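Local atomic coordinates of DNA replication protein DnaC (Aquifex aeolicus, PDB entry 3ECC), a protein that acts as a helicase loader in the initiation of bacterial DNA replication, holding a nucleotide and magnesium in a P-loop ATPase fold and probably binding ATP. Residues F29-N34 with E64-R69; G40-G45 with N174-I179; S101-L106 with L133-I138; Y128-L133 with I170-E175. One frame throughout, in Å; residues are numbered along the deposited sequence.

Contact 1: residues F29-N34 with E64-R69; sequences FVHNFN and EKKGIR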
loop_
_atom_site.group_PDB
_atom_site.type_symbol
_atom_site.label_atom_id
_atom_site.label_comp_id
_atom_site.label_asym_id
_atom_site.label_seq_id
_atom_site.Cartn_x
_atom_site.Cartn_y
_atom_site.Cartn_z
ATOM N N PHE A 29 -8.256 2.402 -12.625
ATOM C CA PHE A 29 -8.539 2.609 -11.196
ATOM C C PHE A 29 -8.662 4.098 -10.861
ATOM O O PHE A 29 -9.696 4.543 -10.358
ATOM C CB PHE A 29 -7.446 1.940 -10.329
ATOM C CG PHE A 29 -7.633 2.144 -8.843
ATOM C CD1 PHE A 29 -8.394 1.254 -8.093
ATOM C CD2 PHE A 29 -7.057 3.231 -8.200
ATOM C CE1 PHE A 29 -8.581 1.450 -6.730
ATOM C CE2 PHE A 29 -7.237 3.431 -6.832
ATOM C CZ PHE A 29 -7.996 2.539 -6.099
ATOM N N VAL A 30 -7.610 4.860 -11.171
ATOM C CA VAL A 30 -7.562 6.312 -10.937
ATOM C C VAL A 30 -8.715 7.040 -11.613
ATOM O O VAL A 30 -9.251 8.020 -11.084
ATOM C CB VAL A 30 -6.240 6.914 -11.456
ATOM C CG1 VAL A 30 -6.307 8.438 -11.468
ATOM C CG2 VAL A 30 -5.065 6.427 -10.617
ATOM N N HIS A 31 -9.103 6.549 -12.782
ATOM C CA HIS A 31 -10.201 7.139 -13.520
ATOM C C HIS A 31 -11.559 6.873 -12.853
ATOM O O HIS A 31 -12.420 7.757 -12.814
ATOM C CB HIS A 31 -10.205 6.637 -14.967
ATOM C CG HIS A 31 -11.195 7.337 -15.838
ATOM N ND1 HIS A 31 -12.270 6.690 -16.414
ATOM C CD2 HIS A 31 -11.293 8.637 -16.210
ATOM C CE1 HIS A 31 -12.979 7.560 -17.112
ATOM N NE2 HIS A 31 -12.407 8.748 -17.005
ATOM N N ASN A 32 -11.735 5.672 -12.309
ATOM C CA ASN A 32 -13.018 5.275 -11.740
ATOM C C ASN A 32 -13.087 5.425 -10.239
ATOM O O ASN A 32 -13.891 4.762 -9.590
ATOM C CB ASN A 32 -13.325 3.829 -12.108
ATOM C CG ASN A 32 -13.667 3.668 -13.563
ATOM O OD1 ASN A 32 -13.861 4.655 -14.273
ATOM N ND2 ASN A 32 -13.752 2.422 -14.021
ATOM N N PHE A 33 -12.249 6.298 -9.690
ATOM C CA PHE A 33 -12.031 6.346 -8.253
ATOM C C PHE A 33 -13.117 7.098 -7.473
ATOM O O PHE A 33 -13.299 8.312 -7.629
ATOM C CB PHE A 33 -10.652 6.935 -7.955
ATOM C CG PHE A 33 -10.258 6.849 -6.509
ATOM C CD1 PHE A 33 -9.821 5.644 -5.959
ATOM C CD2 PHE A 33 -10.329 7.966 -5.696
ATOM C CE1 PHE A 33 -9.461 5.559 -4.628
ATOM C CE2 PHE A 33 -9.964 7.886 -4.361
ATOM C CZ PHE A 33 -9.530 6.677 -3.829
ATOM N N ASN A 34 -13.838 6.352 -6.646
ATOM C CA ASN A 34 -14.719 6.921 -5.640
ATOM C C ASN A 34 -14.144 6.555 -4.279
ATOM O O ASN A 34 -14.096 5.368 -3.918
ATOM C CB ASN A 34 -16.141 6.359 -5.787
ATOM C CG ASN A 34 -17.165 7.099 -4.925
ATOM O OD1 ASN A 34 -16.809 7.854 -4.018
ATOM N ND2 ASN A 34 -18.447 6.879 -5.213
ATOM N N GLU A 64 -4.330 14.513 -9.098
ATOM C CA GLU A 64 -4.302 15.397 -10.267
ATOM C C GLU A 64 -5.520 15.227 -11.168
ATOM O O GLU A 64 -5.763 16.061 -12.035
ATOM C CB GLU A 64 -2.998 15.235 -11.067
ATOM C CG GLU A 64 -2.908 13.961 -11.916
ATOM C CD GLU A 64 -1.490 13.690 -12.444
ATOM O OE1 GLU A 64 -0.697 14.653 -12.557
ATOM O OE2 GLU A 64 -1.175 12.513 -12.751
ATOM N N LYS A 65 -6.289 14.158 -10.955
ATOM C CA LYS A 65 -7.506 13.902 -11.747
ATOM C C LYS A 65 -8.788 13.955 -10.915
ATOM O O LYS A 65 -9.882 14.148 -11.463
ATOM C CB LYS A 65 -7.422 12.556 -12.478
ATOM C CG LYS A 65 -6.612 12.593 -13.764
ATOM C CD LYS A 65 -5.819 11.305 -13.952
ATOM C CE LYS A 65 -4.754 11.466 -15.042
ATOM N NZ LYS A 65 -3.888 10.254 -15.162
ATOM N N LYS A 66 -8.652 13.767 -9.603
ATOM C CA LYS A 66 -9.796 13.834 -8.696
ATOM C C LYS A 66 -9.623 14.927 -7.642
ATOM O O LYS A 66 -10.594 15.350 -7.019
ATOM C CB LYS A 66 -10.053 12.471 -8.023
ATOM C CG LYS A 66 -11.198 11.648 -8.629
ATOM C CD LYS A 66 -10.861 11.101 -10.016
ATOM C CE LYS A 66 -12.064 10.384 -10.639
ATOM N NZ LYS A 66 -11.969 10.319 -12.132
ATOM N N GLY A 67 -8.387 15.377 -7.440
ATOM C CA GLY A 67 -8.100 16.418 -6.448
ATOM C C GLY A 67 -8.199 15.940 -5.011
ATOM O O GLY A 67 -8.283 16.745 -4.084
ATOM N N ILE A 68 -8.200 14.622 -4.831
ATOM C CA ILE A 68 -8.252 14.018 -3.501
ATOM C C ILE A 68 -6.833 13.838 -2.960
ATOM O O ILE A 68 -6.031 13.097 -3.529
ATOM C CB ILE A 68 -9.009 12.666 -3.530
ATOM C CG1 ILE A 68 -10.505 12.907 -3.746
ATOM C CG2 ILE A 68 -8.775 11.881 -2.243
ATOM C CD1 ILE A 68 -11.203 11.797 -4.507
ATOM N N ARG A 69 -6.528 14.560 -1.882
ATOM C CA ARG A 69 -5.209 14.531 -1.253
ATOM C C ARG A 69 -5.075 13.349 -0.294
ATOM O O ARG A 69 -5.831 13.243 0.679
ATOM C CB ARG A 69 -4.957 15.832 -0.486
ATOM C CG ARG A 69 -4.449 16.973 -1.337
ATOM C CD ARG A 69 -4.019 18.149 -0.469
ATOM N NE ARG A 69 -2.982 18.957 -1.113
ATOM C CZ ARG A 69 -2.011 19.591 -0.455
ATOM N NH1 ARG A 69 -1.932 19.503 0.867
ATOM N NH2 ARG A 69 -1.107 20.300 -1.122
#

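Contact 2: residues G40-G45 with N174-I179; sequences GLTFVG and NELLVI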
loop_
_atom_site.group_PDB
_atom_site.type_symbol
_atom_site.label_atom_id
_atom_site.label_comp_id
_atom_site.label_asym_id
_atom_site.label_seq_id
_atom_site.Cartn_x
_atom_site.Cartn_y
_atom_site.Cartn_z
ATOM N N GLY A 40 -8.599 -0.318 -3.000
ATOM C CA GLY A 40 -7.219 0.058 -3.218
ATOM C C GLY A 40 -6.533 -0.910 -4.147
ATOM O O GLY A 40 -7.186 -1.698 -4.828
ATOM N N LEU A 41 -5.204 -0.849 -4.169
ATOM C CA LEU A 41 -4.397 -1.776 -4.942
ATOM C C LEU A 41 -3.309 -2.344 -4.060
ATOM O O LEU A 41 -2.863 -1.698 -3.115
ATOM C CB LEU A 41 -3.763 -1.073 -6.145
ATOM C CG LEU A 41 -4.682 -0.272 -7.077
ATOM C CD1 LEU A 41 -3.864 0.663 -7.956
ATOM C CD2 LEU A 41 -5.563 -1.196 -7.928
ATOM N N THR A 42 -2.887 -3.561 -4.379
ATOM C CA THR A 42 -1.810 -4.219 -3.672
ATOM C C THR A 42 -0.716 -4.629 -4.652
ATOM O O THR A 42 -0.949 -5.405 -5.575
ATOM C CB THR A 42 -2.318 -5.448 -2.911
ATOM O OG1 THR A 42 -3.414 -5.065 -2.065
ATOM C CG2 THR A 42 -1.206 -6.055 -2.061
ATOM N N PHE A 43 0.480 -4.090 -4.444
ATOM C CA PHE A 43 1.618 -4.364 -5.313
ATOM C C PHE A 43 2.560 -5.349 -4.642
ATOM O O PHE A 43 3.091 -5.083 -3.563
ATOM C CB PHE A 43 2.382 -3.076 -5.620
ATOM C CG PHE A 43 1.574 -2.044 -6.340
ATOM C CD1 PHE A 43 1.489 -2.056 -7.723
ATOM C CD2 PHE A 43 0.915 -1.050 -5.636
ATOM C CE1 PHE A 43 0.759 -1.100 -8.393
ATOM C CE2 PHE A 43 0.178 -0.080 -6.298
ATOM C CZ PHE A 43 0.101 -0.103 -7.678
ATOM N N VAL A 44 2.763 -6.489 -5.289
ATOM C CA VAL A 44 3.616 -7.535 -4.762
ATOM C C VAL A 44 4.778 -7.747 -5.722
ATOM O O VAL A 44 4.656 -7.482 -6.912
ATOM C CB VAL A 44 2.825 -8.851 -4.594
ATOM C CG1 VAL A 44 3.583 -9.825 -3.712
ATOM C CG2 VAL A 44 1.465 -8.570 -3.986
ATOM N N GLY A 45 5.910 -8.210 -5.199
ATOM C CA GLY A 45 7.061 -8.518 -6.041
ATOM C C GLY A 45 8.408 -8.336 -5.363
ATOM O O GLY A 45 8.495 -7.856 -4.233
ATOM N N ASN A 174 -8.686 -4.824 -1.804
ATOM C CA ASN A 174 -7.734 -4.467 -2.846
ATOM C C ASN A 174 -7.688 -5.442 -4.013
ATOM O O ASN A 174 -8.027 -6.616 -3.872
ATOM C CB ASN A 174 -6.334 -4.276 -2.250
ATOM C CG ASN A 174 -6.202 -2.972 -1.505
ATOM O OD1 ASN A 174 -7.185 -2.264 -1.290
ATOM N ND2 ASN A 174 -4.982 -2.638 -1.112
ATOM N N GLU A 175 -7.279 -4.940 -5.173
ATOM C CA GLU A 175 -6.957 -5.801 -6.295
ATOM C C GLU A 175 -5.458 -6.096 -6.301
ATOM O O GLU A 175 -4.642 -5.197 -6.102
ATOM C CB GLU A 175 -7.378 -5.145 -7.606
ATOM C CG GLU A 175 -7.940 -6.129 -8.618
ATOM C CD GLU A 175 -7.724 -5.675 -10.046
ATOM O OE1 GLU A 175 -8.148 -4.541 -10.376
ATOM O OE2 GLU A 175 -7.128 -6.447 -10.832
ATOM N N LEU A 176 -5.099 -7.356 -6.524
ATOM C CA LEU A 176 -3.698 -7.762 -6.483
ATOM C C LEU A 176 -3.017 -7.579 -7.837
ATOM O O LEU A 176 -3.524 -8.030 -8.862
ATOM C CB LEU A 176 -3.567 -9.214 -6.015
ATOM C CG LEU A 176 -2.170 -9.678 -5.576
ATOM C CD1 LEU A 176 -1.933 -9.382 -4.088
ATOM C CD2 LEU A 176 -1.966 -11.166 -5.876
ATOM N N LEU A 177 -1.862 -6.925 -7.828
ATOM C CA LEU A 177 -1.071 -6.751 -9.041
ATOM C C LEU A 177 0.365 -7.223 -8.839
ATOM O O LEU A 177 1.176 -6.539 -8.221
ATOM C CB LEU A 177 -1.089 -5.287 -9.499
ATOM C CG LEU A 177 -2.393 -4.738 -10.102
ATOM C CD1 LEU A 177 -2.365 -3.217 -10.140
ATOM C CD2 LEU A 177 -2.667 -5.301 -11.497
ATOM N N VAL A 178 0.680 -8.400 -9.356
ATOM C CA VAL A 178 2.035 -8.894 -9.247
ATOM C C VAL A 178 2.938 -8.259 -10.286
ATOM O O VAL A 178 2.572 -8.138 -11.455
ATOM C CB VAL A 178 2.104 -10.403 -9.367
ATOM C CG1 VAL A 178 3.523 -10.869 -9.143
ATOM C CG2 VAL A 178 1.183 -11.027 -8.352
ATOM N N ILE A 179 4.120 -7.844 -9.845
ATOM C CA ILE A 179 5.088 -7.196 -10.714
ATOM C C ILE A 179 6.377 -7.997 -10.731
ATOM O O ILE A 179 6.966 -8.270 -9.684
ATOM C CB ILE A 179 5.358 -5.764 -10.251
ATOM C CG1 ILE A 179 4.051 -4.983 -10.226
ATOM C CG2 ILE A 179 6.371 -5.089 -11.151
ATOM C CD1 ILE A 179 4.228 -3.589 -9.784
#

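Contact 3: residues S101-L106 with L133-I138; sequences SPVLVL and LKSTII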
loop_
_atom_site.group_PDB
_atom_site.type_symbol
_atom_site.label_atom_id
_atom_site.label_comp_id
_atom_site.label_asym_id
_atom_site.label_seq_id
_atom_site.Cartn_x
_atom_site.Cartn_y
_atom_site.Cartn_z
ATOM N N SER A 101 -8.076 9.012 6.447
ATOM C CA SER A 101 -7.578 9.492 5.168
ATOM C C SER A 101 -8.271 8.814 3.985
ATOM O O SER A 101 -8.469 7.599 3.982
ATOM C CB SER A 101 -6.071 9.280 5.069
ATOM O OG SER A 101 -5.557 9.919 3.915
ATOM N N PRO A 102 -8.617 9.609 2.959
ATOM C CA PRO A 102 -9.279 9.109 1.751
ATOM C C PRO A 102 -8.404 8.151 0.946
ATOM O O PRO A 102 -8.917 7.207 0.345
ATOM C CB PRO A 102 -9.558 10.388 0.947
ATOM C CG PRO A 102 -8.610 11.406 1.496
ATOM C CD PRO A 102 -8.490 11.078 2.947
ATOM N N VAL A 103 -7.099 8.406 0.920
ATOM C CA VAL A 103 -6.148 7.507 0.267
ATOM C C VAL A 103 -4.918 7.363 1.149
ATOM O O VAL A 103 -4.351 8.356 1.592
ATOM C CB VAL A 103 -5.703 8.037 -1.116
ATOM C CG1 VAL A 103 -4.616 7.152 -1.702
ATOM C CG2 VAL A 103 -6.872 8.104 -2.067
ATOM N N LEU A 104 -4.520 6.125 1.416
ATOM C CA LEU A 104 -3.340 5.869 2.221
ATOM C C LEU A 104 -2.443 4.844 1.545
ATOM O O LEU A 104 -2.913 3.816 1.053
ATOM C CB LEU A 104 -3.726 5.396 3.629
ATOM C CG LEU A 104 -2.598 5.212 4.660
ATOM C CD1 LEU A 104 -2.041 6.551 5.148
ATOM C CD2 LEU A 104 -3.083 4.384 5.835
ATOM N N VAL A 105 -1.147 5.145 1.509
ATOM C CA VAL A 105 -0.161 4.212 1.010
ATOM C C VAL A 105 0.619 3.649 2.183
ATOM O O VAL A 105 1.271 4.395 2.919
ATOM C CB VAL A 105 0.827 4.884 0.027
ATOM C CG1 VAL A 105 1.674 3.827 -0.685
ATOM C CG2 VAL A 105 0.085 5.744 -0.975
ATOM N N LEU A 106 0.529 2.337 2.371
ATOM C CA LEU A 106 1.412 1.631 3.292
ATOM C C LEU A 106 2.516 0.938 2.499
ATOM O O LEU A 106 2.288 -0.111 1.890
ATOM C CB LEU A 106 0.632 0.608 4.125
ATOM C CG LEU A 106 -0.517 1.099 5.010
ATOM C CD1 LEU A 106 -1.133 -0.061 5.758
ATOM C CD2 LEU A 106 -0.051 2.170 5.977
ATOM N N LEU A 133 -14.567 1.623 4.769
ATOM C CA LEU A 133 -14.390 1.765 3.321
ATOM C C LEU A 133 -13.407 2.865 2.965
ATOM O O LEU A 133 -13.691 3.745 2.156
ATOM C CB LEU A 133 -15.737 1.978 2.613
ATOM C CG LEU A 133 -16.827 0.924 2.840
ATOM C CD1 LEU A 133 -18.145 1.384 2.264
ATOM C CD2 LEU A 133 -16.437 -0.428 2.275
ATOM N N LYS A 134 -12.236 2.805 3.565
ATOM C CA LYS A 134 -11.217 3.794 3.307
ATOM C C LYS A 134 -10.164 3.181 2.389
ATOM O O LYS A 134 -9.455 2.263 2.778
ATOM C CB LYS A 134 -10.609 4.257 4.626
ATOM C CG LYS A 134 -11.575 5.035 5.520
ATOM C CD LYS A 134 -11.553 6.517 5.210
ATOM C CE LYS A 134 -12.755 7.226 5.787
ATOM N NZ LYS A 134 -12.948 8.521 5.081
ATOM N N SER A 135 -10.094 3.673 1.157
ATOM C CA SER A 135 -9.220 3.089 0.134
ATOM C C SER A 135 -7.762 3.207 0.516
ATOM O O SER A 135 -7.298 4.266 0.935
ATOM C CB SER A 135 -9.460 3.733 -1.228
ATOM O OG SER A 135 -9.762 5.113 -1.083
ATOM N N THR A 136 -7.042 2.102 0.369
ATOM C CA THR A 136 -5.672 2.019 0.838
ATOM C C THR A 136 -4.807 1.197 -0.109
ATOM O O THR A 136 -5.170 0.085 -0.502
ATOM C CB THR A 136 -5.591 1.466 2.291
ATOM O OG1 THR A 136 -4.315 0.853 2.504
ATOM C CG2 THR A 136 -6.672 0.437 2.545
ATOM N N ILE A 137 -3.663 1.761 -0.479
ATOM C CA ILE A 137 -2.741 1.102 -1.389
ATOM C C ILE A 137 -1.547 0.538 -0.632
ATOM O O ILE A 137 -1.014 1.173 0.273
ATOM C CB ILE A 137 -2.269 2.059 -2.500
ATOM C CG1 ILE A 137 -3.479 2.602 -3.272
ATOM C CG2 ILE A 137 -1.286 1.351 -3.436
ATOM C CD1 ILE A 137 -3.173 3.794 -4.170
ATOM N N ILE A 138 -1.140 -0.666 -1.002
ATOM C CA ILE A 138 -0.090 -1.373 -0.283
ATOM C C ILE A 138 0.966 -1.856 -1.263
ATOM O O ILE A 138 0.646 -2.293 -2.360
ATOM C CB ILE A 138 -0.669 -2.597 0.479
ATOM C CG1 ILE A 138 -1.592 -2.151 1.614
ATOM C CG2 ILE A 138 0.453 -3.501 1.000
ATOM C CD1 ILE A 138 -2.553 -3.217 2.064
#

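Contact 4: residues Y128-L133 with I170-E175; sequences YRYNNL and IYEMNE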
loop_
_atom_site.group_PDB
_atom_site.type_symbol
_atom_site.label_atom_id
_atom_site.label_comp_id
_atom_site.label_asym_id
_atom_site.label_seq_id
_atom_site.Cartn_x
_atom_site.Cartn_y
_atom_site.Cartn_z
ATOM N N TYR A 128 -9.848 -0.848 10.558
ATOM C CA TYR A 128 -10.570 0.412 10.519
ATOM C C TYR A 128 -10.891 0.819 9.082
ATOM O O TYR A 128 -12.036 1.156 8.764
ATOM C CB TYR A 128 -9.751 1.499 11.199
ATOM C CG TYR A 128 -10.484 2.793 11.387
ATOM C CD1 TYR A 128 -11.248 3.027 12.536
ATOM C CD2 TYR A 128 -10.415 3.793 10.424
ATOM C CE1 TYR A 128 -11.930 4.227 12.713
ATOM C CE2 TYR A 128 -11.090 4.997 10.589
ATOM C CZ TYR A 128 -11.847 5.211 11.732
ATOM O OH TYR A 128 -12.510 6.405 11.890
ATOM N N ARG A 129 -9.884 0.752 8.216
ATOM C CA ARG A 129 -10.030 1.152 6.819
ATOM C C ARG A 129 -10.819 0.131 6.016
ATOM O O ARG A 129 -11.413 0.472 5.000
ATOM C CB ARG A 129 -8.659 1.407 6.188
ATOM C CG ARG A 129 -7.937 2.606 6.802
ATOM C CD ARG A 129 -6.588 2.879 6.159
ATOM N NE ARG A 129 -6.721 3.483 4.832
ATOM C CZ ARG A 129 -7.105 4.740 4.616
ATOM N NH1 ARG A 129 -7.396 5.531 5.642
ATOM N NH2 ARG A 129 -7.216 5.199 3.373
ATOM N N TYR A 130 -10.827 -1.116 6.483
ATOM C CA TYR A 130 -11.731 -2.158 5.962
ATOM C C TYR A 130 -13.193 -1.883 6.346
ATOM O O TYR A 130 -14.086 -1.962 5.506
ATOM C CB TYR A 130 -11.311 -3.541 6.476
ATOM C CG TYR A 130 -12.213 -4.686 6.056
ATOM C CD1 TYR A 130 -12.141 -5.217 4.774
ATOM C CD2 TYR A 130 -13.120 -5.254 6.949
ATOM C CE1 TYR A 130 -12.960 -6.271 4.383
ATOM C CE2 TYR A 130 -13.944 -6.307 6.565
ATOM C CZ TYR A 130 -13.857 -6.809 5.283
ATOM O OH TYR A 130 -14.667 -7.848 4.891
ATOM N N ASN A 131 -13.432 -1.565 7.614
ATOM C CA ASN A 131 -14.800 -1.341 8.091
ATOM C C ASN A 131 -15.427 -0.047 7.575
ATOM O O ASN A 131 -16.638 0.017 7.339
ATOM C CB ASN A 131 -14.854 -1.370 9.620
ATOM C CG ASN A 131 -14.463 -2.714 10.191
ATOM O OD1 ASN A 131 -14.680 -3.757 9.568
ATOM N ND2 ASN A 131 -13.869 -2.699 11.376
ATOM N N ASN A 132 -14.597 0.982 7.412
ATOM C CA ASN A 132 -15.083 2.309 7.035
ATOM C C ASN A 132 -14.786 2.654 5.582
ATOM O O ASN A 132 -14.763 3.820 5.212
ATOM C CB ASN A 132 -14.515 3.381 7.971
ATOM C CG ASN A 132 -14.697 3.030 9.451
ATOM O OD1 ASN A 132 -15.328 2.036 9.795
ATOM N ND2 ASN A 132 -14.146 3.852 10.325
ATOM N N LEU A 133 -14.567 1.623 4.769
ATOM C CA LEU A 133 -14.390 1.765 3.321
ATOM C C LEU A 133 -13.407 2.865 2.965
ATOM O O LEU A 133 -13.691 3.745 2.156
ATOM C CB LEU A 133 -15.737 1.978 2.613
ATOM C CG LEU A 133 -16.827 0.924 2.840
ATOM C CD1 LEU A 133 -18.145 1.384 2.264
ATOM C CD2 LEU A 133 -16.437 -0.428 2.275
ATOM N N ILE A 170 -7.250 -7.471 3.453
ATOM C CA ILE A 170 -6.476 -6.858 2.374
ATOM C C ILE A 170 -6.899 -7.406 1.009
ATOM O O ILE A 170 -6.935 -6.679 0.010
ATOM C CB ILE A 170 -4.961 -7.080 2.578
ATOM C CG1 ILE A 170 -4.453 -6.259 3.765
ATOM C CG2 ILE A 170 -4.181 -6.756 1.293
ATOM C CD1 ILE A 170 -3.035 -6.608 4.178
ATOM N N TYR A 171 -7.238 -8.691 0.979
ATOM C CA TYR A 171 -7.647 -9.347 -0.246
ATOM C C TYR A 171 -9.067 -8.972 -0.689
ATOM O O TYR A 171 -9.351 -8.935 -1.880
ATOM C CB TYR A 171 -7.495 -10.866 -0.115
ATOM C CG TYR A 171 -7.722 -11.621 -1.404
ATOM C CD1 TYR A 171 -6.978 -11.329 -2.550
ATOM C CD2 TYR A 171 -8.666 -12.644 -1.480
ATOM C CE1 TYR A 171 -7.179 -12.026 -3.737
ATOM C CE2 TYR A 171 -8.875 -13.342 -2.660
ATOM C CZ TYR A 171 -8.130 -13.031 -3.786
ATOM O OH TYR A 171 -8.333 -13.721 -4.969
ATOM N N GLU A 172 -9.952 -8.669 0.259
ATOM C CA GLU A 172 -11.294 -8.222 -0.105
ATOM C C GLU A 172 -11.285 -6.808 -0.672
ATOM O O GLU A 172 -11.907 -6.557 -1.700
ATOM C CB GLU A 172 -12.296 -8.353 1.059
ATOM C CG GLU A 172 -13.580 -7.501 0.886
ATOM C CD GLU A 172 -14.849 -8.163 1.431
ATOM O OE1 GLU A 172 -15.676 -7.458 2.052
ATOM O OE2 GLU A 172 -15.031 -9.378 1.217
ATOM N N MET A 173 -10.587 -5.887 -0.010
ATOM C CA MET A 173 -10.642 -4.473 -0.391
ATOM C C MET A 173 -9.778 -4.100 -1.603
ATOM O O MET A 173 -10.111 -3.179 -2.349
ATOM C CB MET A 173 -10.304 -3.573 0.807
ATOM C CG MET A 173 -11.468 -3.410 1.811
ATOM S SD MET A 173 -12.649 -2.028 1.511
ATOM C CE MET A 173 -11.929 -0.706 2.494
ATOM N N ASN A 174 -8.686 -4.824 -1.804
ATOM C CA ASN A 174 -7.734 -4.467 -2.846
ATOM C C ASN A 174 -7.688 -5.442 -4.013
ATOM O O ASN A 174 -8.027 -6.616 -3.872
ATOM C CB ASN A 174 -6.334 -4.276 -2.250
ATOM C CG ASN A 174 -6.202 -2.972 -1.505
ATOM O OD1 ASN A 174 -7.185 -2.264 -1.290
ATOM N ND2 ASN A 174 -4.982 -2.638 -1.112
ATOM N N GLU A 175 -7.279 -4.940 -5.173
ATOM C CA GLU A 175 -6.957 -5.801 -6.295
ATOM C C GLU A 175 -5.458 -6.096 -6.301
ATOM O O GLU A 175 -4.642 -5.197 -6.102
ATOM C CB GLU A 175 -7.378 -5.145 -7.606
ATOM C CG GLU A 175 -7.940 -6.129 -8.618
ATOM C CD GLU A 175 -7.724 -5.675 -10.046
ATOM O OE1 GLU A 175 -8.148 -4.541 -10.376
ATOM O OE2 GLU A 175 -7.128 -6.447 -10.832
#

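Contact 1: residues F29-N34 with E64-R69
K65 lays its aliphatic chain across V30 at about a right angle, CD meeting V30 CG1 at 3.8 Å. V30 is buried, with T58, A61 and I62 of helix 51-65 packed against it, and K65, itself exposed, lies against it too, its NZ close to the like charge of R27. K66 does the polar work. Its chain is bent at chi2 (70°), which brings CD past V30 O at 3.6 Å. Further out, K66 NZ donates to H31 O at 2.7 Å, the nitrogen standing 36° out of the carbonyl plane. Since helix 17-31 stops at H31, this bond brings a positive charge to the carbonyl end of the helix, which would probably be favourable. An alanine in place of K66 would probably leave H31 O without this donor and uncover the carbonyls of V30 and H31. In this P-loop ATPase the two helix ends belong to the helix leading into strand 40-45 and to the helix following the Walker A loop. The chain leaves the second helix at G67 with positive phi. That turn carries I68 back to F33, whose ring edge receives I68 CD1 near its plane, 4.1 Å from CE2. P35 and P102 also touch I68, while V103 and S135 pack against F33.

Contact 2: residues G40-G45 with N174-I179
T42 has both backbone polar groups paired with the neighbouring strand: its N donates to E175 O at 3.0 Å, and its O accepts from L177 N at 2.9 Å. G40 O takes E175 N and V44 O takes I179 N, while the bond from V44 N to L177 O is weak. L41 O and F43 N turn the opposite way, both to I138 of strand 136-141, and F43 also pairs with T140. This is a parallel ladder in a P-loop ATPase sheet, pairing edge strand 174-178 with the strand that runs into the Walker A loop; G45 O accepts from K51 NZ there. The buried amide of N174 is held twice through ND2, once by T42 OG1 at 3.0 Å, which lies in the amide plane, and once by T136 O across strand 40-45. Beyond T42 on that face, L176 CD1 meets V44 CG2 at 3.5 Å. On the other face F43 and L177 lie side by side, and I179 CD1 reaches F43 CD1 at 3.8 Å.

Contact 3: residues S101-L106 with L133-I138
S135 turns its hydroxyl straight at P102: with chi1 at 35°, OG sits in the crowded position between backbone N and carbonyl carbon and donates to P102 O at 2.7 Å, nearly along the C=O axis. Beside it K134 goes another way, its bent chain laying CD against S101 O. V103 approaches from the same side as S135 and I137, its CG1 4.4 Å from I137 CD1. Further along, V105 and I137 share one face of the sheet, V105 CG1 coming within 3.9 Å of I137 O; A55, T58 and L59 of helix 51-65 pack against this pair. On the opposite face T136 stands beside L104, and L106 CB is 4.3 Å from I138 CG1, with R129 of helix 116-131 touching L104 and T136. The backbones run parallel between these faces: I137 N donates to L104 O, and L106 N to I137 O. Earlier, L104 N makes a weak bond to S135 O, which R129 NH2 also grips. The pair closes a beta-alpha-beta unit around helix 116-131, and its strands lead to D108 and N141 beside the beryllium trifluoride, consistent with the Walker B and sensor-1 strands of AAA+ ATPases.

Contact 4: residues Y128-L133 with I170-E175
Y130 and M173 form the close part of this contact, crossing obliquely with CD1 of the ring 3.5 Å from M173 CG. Y130 holds CG anti to its backbone N (chi1 177°), which directs the ring toward the second helix. M173 bends twice, at chi2 and chi3; its SD lies 4.2 Å from L133 CD2 with the two side chains at about a right angle, while the placement of its terminal methyl is doubtful. Two helices end here, 116-131 and 164-173, both on the sheet face that carries T136 and I138; each chain then turns into a parallel strand of the P-loop ATPase core, the second one directly at N174. An alanine in place of Y130 would probably open a gap between the helix ends and leave M173 CG without its aromatic neighbour. The outer side is looser. E172 is exposed, and its CG meets the ring of Y130 at the edge, in plane, 3.8 Å from CE1, while its carboxylate is turned 43° from the ring. L133 is exposed too, and across this contact it meets M173. R129, by contrast, is buried, and its NH2 bonds to S101 O.

In the fold
From the N terminus, helix 17-31 opens contact 1, and contact 2 opens at strand 40-45 before contact 1 closes at the end of helix 51-65, so the two loops cross; F29 packs on L41 where they meet. Contact 3 opens at 101-106 and closes at 133-138, wholly nested within contact 2, and its strand 136-141 is joined to strand 40-45 by a probable F43 N to I138 O bond. Contact 4 opens at 128-133, before contact 3 has closed, and crosses it, sharing L133. It ends at 170-175, where contact 2 also closes, sharing N174 and E175. Contacts 2 and 3 pair strands of one parallel sheet; contacts 1 and 4 join the ends of helices that flank it.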